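Local coordinates for mandelate racemase/muconate lactonizing enzyme-like protein (Rubrobacter xylanophilus DSM 9941, PDB 3CYJ) that belongs to the enolase superfamily, pairing an enolase-type N-terminal domain with a TIM-barrel-like domain that holds a sodium ion, at residues P161-K166 / V189-D194. Numbering follows the deposited sequence.
Sequences PRVKMK and VELMVD. With NA (sodium ion), chain E.
Lys166 and Asp194, paired at the C-terminal ends of two parallel strands, lie side by side and point the same way, joined by a salt bridge in which Lys166 NZ reaches Asp194 OD2 at 3.1 Å from above the carboxylate plane. The same OD2 binds the sodium ion at 2.5 Å, a site completed by Glu221 and Glu222, while Asp194 OD1 accepts a bond from the backbone N of Asn196, which helps to fix the carboxylate. Lys164 runs obliquely past Asp194, its CE 3.8 Å from Asp194 CB; its ammonium instead forms salt bridges with Glu221 and Glu317. Both lysine side chains leave the sheet on the same face as Asp194.

Strand 162-166, helix 174-185 and strand 190-194 form a right-handed beta-alpha-beta unit of the TIM-barrel-like domain, whose metal ligands characteristically sit at the C-terminal ends of the strands. Five backbone hydrogen bonds zip its strands together, running from Glu190 N to Pro161 O up to Asp194 N to Met165 O.

On the helix-facing side, Val163 CG2 meets Leu191 CD1 at 3.9 Å. Met165 CG, between its own backbone N and carbonyl carbon (chi1 56°), touches both that methyl and Val193 CG1. Toward the barrel interior, Lys164 CG packs at 3.7 Å on Met192 CB, the two side chains crossing at about a right angle.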
loop_
_atom_site.group_PDB
_atom_site.type_symbol
_atom_site.label_atom_id
_atom_site.label_comp_id
_atom_site.label_asym_id
_atom_site.label_seq_id
_atom_site.Cartn_x
_atom_site.Cartn_y
_atom_site.Cartn_z
ATOM N N PRO A 161 31.312 -9.949 -26.084
ATOM C CA PRO A 161 31.760 -9.217 -24.899
ATOM C C PRO A 161 30.918 -9.452 -23.618
ATOM O O PRO A 161 31.059 -8.703 -22.644
ATOM C CB PRO A 161 31.674 -7.753 -25.357
ATOM C CG PRO A 161 30.506 -7.737 -26.334
ATOM C CD PRO A 161 30.404 -9.134 -26.922
ATOM N N ARG A 162 30.104 -10.516 -23.629
ATOM C CA ARG A 162 29.217 -10.872 -22.522
ATOM C C ARG A 162 29.075 -12.382 -22.456
ATOM O O ARG A 162 28.759 -13.040 -23.445
ATOM C CB ARG A 162 27.831 -10.270 -22.722
ATOM C CG ARG A 162 27.783 -8.754 -22.689
ATOM C CD ARG A 162 26.534 -8.158 -23.450
ATOM N NE ARG A 162 26.466 -8.633 -24.847
ATOM C CZ ARG A 162 26.866 -7.922 -25.902
ATOM N NH1 ARG A 162 27.371 -6.706 -25.723
ATOM N NH2 ARG A 162 26.776 -8.418 -27.138
ATOM N N VAL A 163 29.312 -12.935 -21.280
ATOM C CA VAL A 163 29.157 -14.361 -21.098
ATOM C C VAL A 163 28.379 -14.675 -19.824
ATOM O O VAL A 163 28.550 -13.960 -18.779
ATOM C CB VAL A 163 30.519 -15.144 -21.101
ATOM C CG1 VAL A 163 31.217 -15.063 -22.470
ATOM C CG2 VAL A 163 31.412 -14.728 -19.961
ATOM N N LYS A 164 27.551 -15.738 -19.906
ATOM C CA LYS A 164 26.841 -16.270 -18.720
ATOM C C LYS A 164 27.224 -17.700 -18.309
ATOM O O LYS A 164 27.423 -18.576 -19.138
ATOM C CB LYS A 164 25.291 -16.125 -18.877
ATOM C CG LYS A 164 24.456 -16.282 -17.576
ATOM C CD LYS A 164 22.911 -16.036 -17.846
ATOM C CE LYS A 164 22.300 -17.297 -18.495
ATOM N NZ LYS A 164 20.893 -17.204 -18.913
ATOM N N MET A 165 27.319 -17.920 -17.006
ATOM C CA MET A 165 27.623 -19.235 -16.417
ATOM C C MET A 165 26.591 -19.619 -15.296
ATOM O O MET A 165 25.860 -18.767 -14.779
ATOM C CB MET A 165 29.061 -19.267 -15.871
ATOM C CG MET A 165 29.406 -18.182 -14.847
ATOM S SD MET A 165 31.018 -18.324 -13.947
ATOM C CE MET A 165 30.863 -19.874 -13.046
ATOM N N LYS A 166 26.533 -20.903 -14.950
ATOM C CA LYS A 166 25.714 -21.383 -13.852
ATOM C C LYS A 166 26.428 -21.366 -12.504
ATOM O O LYS A 166 27.631 -21.610 -12.403
ATOM C CB LYS A 166 25.235 -22.798 -14.156
ATOM C CG LYS A 166 24.651 -23.015 -15.562
ATOM C CD LYS A 166 23.489 -22.095 -15.824
ATOM C CE LYS A 166 22.530 -22.721 -16.807
ATOM N NZ LYS A 166 21.722 -21.665 -17.437
ATOM N N VAL A 189 35.239 -8.174 -20.271
ATOM C CA VAL A 189 34.095 -8.991 -20.634
ATOM C C VAL A 189 33.121 -9.023 -19.436
ATOM O O VAL A 189 33.518 -9.240 -18.287
ATOM C CB VAL A 189 34.560 -10.408 -21.033
ATOM C CG1 VAL A 189 33.385 -11.352 -21.195
ATOM C CG2 VAL A 189 35.428 -10.369 -22.300
ATOM N N GLU A 190 31.860 -8.749 -19.708
ATOM C CA GLU A 190 30.824 -8.810 -18.697
ATOM C C GLU A 190 30.564 -10.246 -18.247
ATOM O O GLU A 190 30.359 -11.148 -19.080
ATOM C CB GLU A 190 29.535 -8.180 -19.260
ATOM C CG GLU A 190 28.455 -7.922 -18.222
ATOM C CD GLU A 190 27.061 -7.699 -18.847
ATOM O OE1 GLU A 190 27.025 -7.043 -19.943
ATOM O OE2 GLU A 190 26.027 -8.157 -18.219
ATOM N N LEU A 191 30.608 -10.475 -16.941
ATOM C CA LEU A 191 30.329 -11.824 -16.444
ATOM C C LEU A 191 28.961 -11.926 -15.765
ATOM O O LEU A 191 28.717 -11.247 -14.784
ATOM C CB LEU A 191 31.445 -12.346 -15.519
ATOM C CG LEU A 191 31.309 -13.771 -14.965
ATOM C CD1 LEU A 191 31.223 -14.902 -16.055
ATOM C CD2 LEU A 191 32.362 -14.072 -13.912
ATOM N N MET A 192 28.093 -12.807 -16.279
ATOM C CA MET A 192 26.730 -12.933 -15.831
ATOM C C MET A 192 26.548 -14.308 -15.183
ATOM O O MET A 192 27.117 -15.294 -15.645
ATOM C CB MET A 192 25.817 -12.835 -17.068
ATOM C CG MET A 192 26.071 -11.590 -18.045
ATOM S SD MET A 192 25.384 -11.780 -19.682
ATOM C CE MET A 192 23.639 -11.853 -19.250
ATOM N N VAL A 193 25.755 -14.392 -14.108
ATOM C CA VAL A 193 25.462 -15.707 -13.473
ATOM C C VAL A 193 23.966 -16.076 -13.468
ATOM O O VAL A 193 23.090 -15.208 -13.448
ATOM C CB VAL A 193 26.126 -15.894 -12.060
ATOM C CG1 VAL A 193 27.719 -15.724 -12.126
ATOM C CG2 VAL A 193 25.490 -14.989 -11.008
ATOM N N ASP A 194 23.691 -17.376 -13.480
ATOM C CA ASP A 194 22.348 -17.876 -13.466
ATOM C C ASP A 194 22.264 -18.944 -12.375
ATOM O O ASP A 194 23.029 -19.896 -12.401
ATOM C CB ASP A 194 21.972 -18.414 -14.848
ATOM C CG ASP A 194 20.519 -18.901 -14.927
ATOM O OD1 ASP A 194 19.721 -18.886 -13.933
ATOM O OD2 ASP A 194 20.162 -19.383 -16.006
HETATM NA NA NA E . 17.710 -19.458 -16.206
#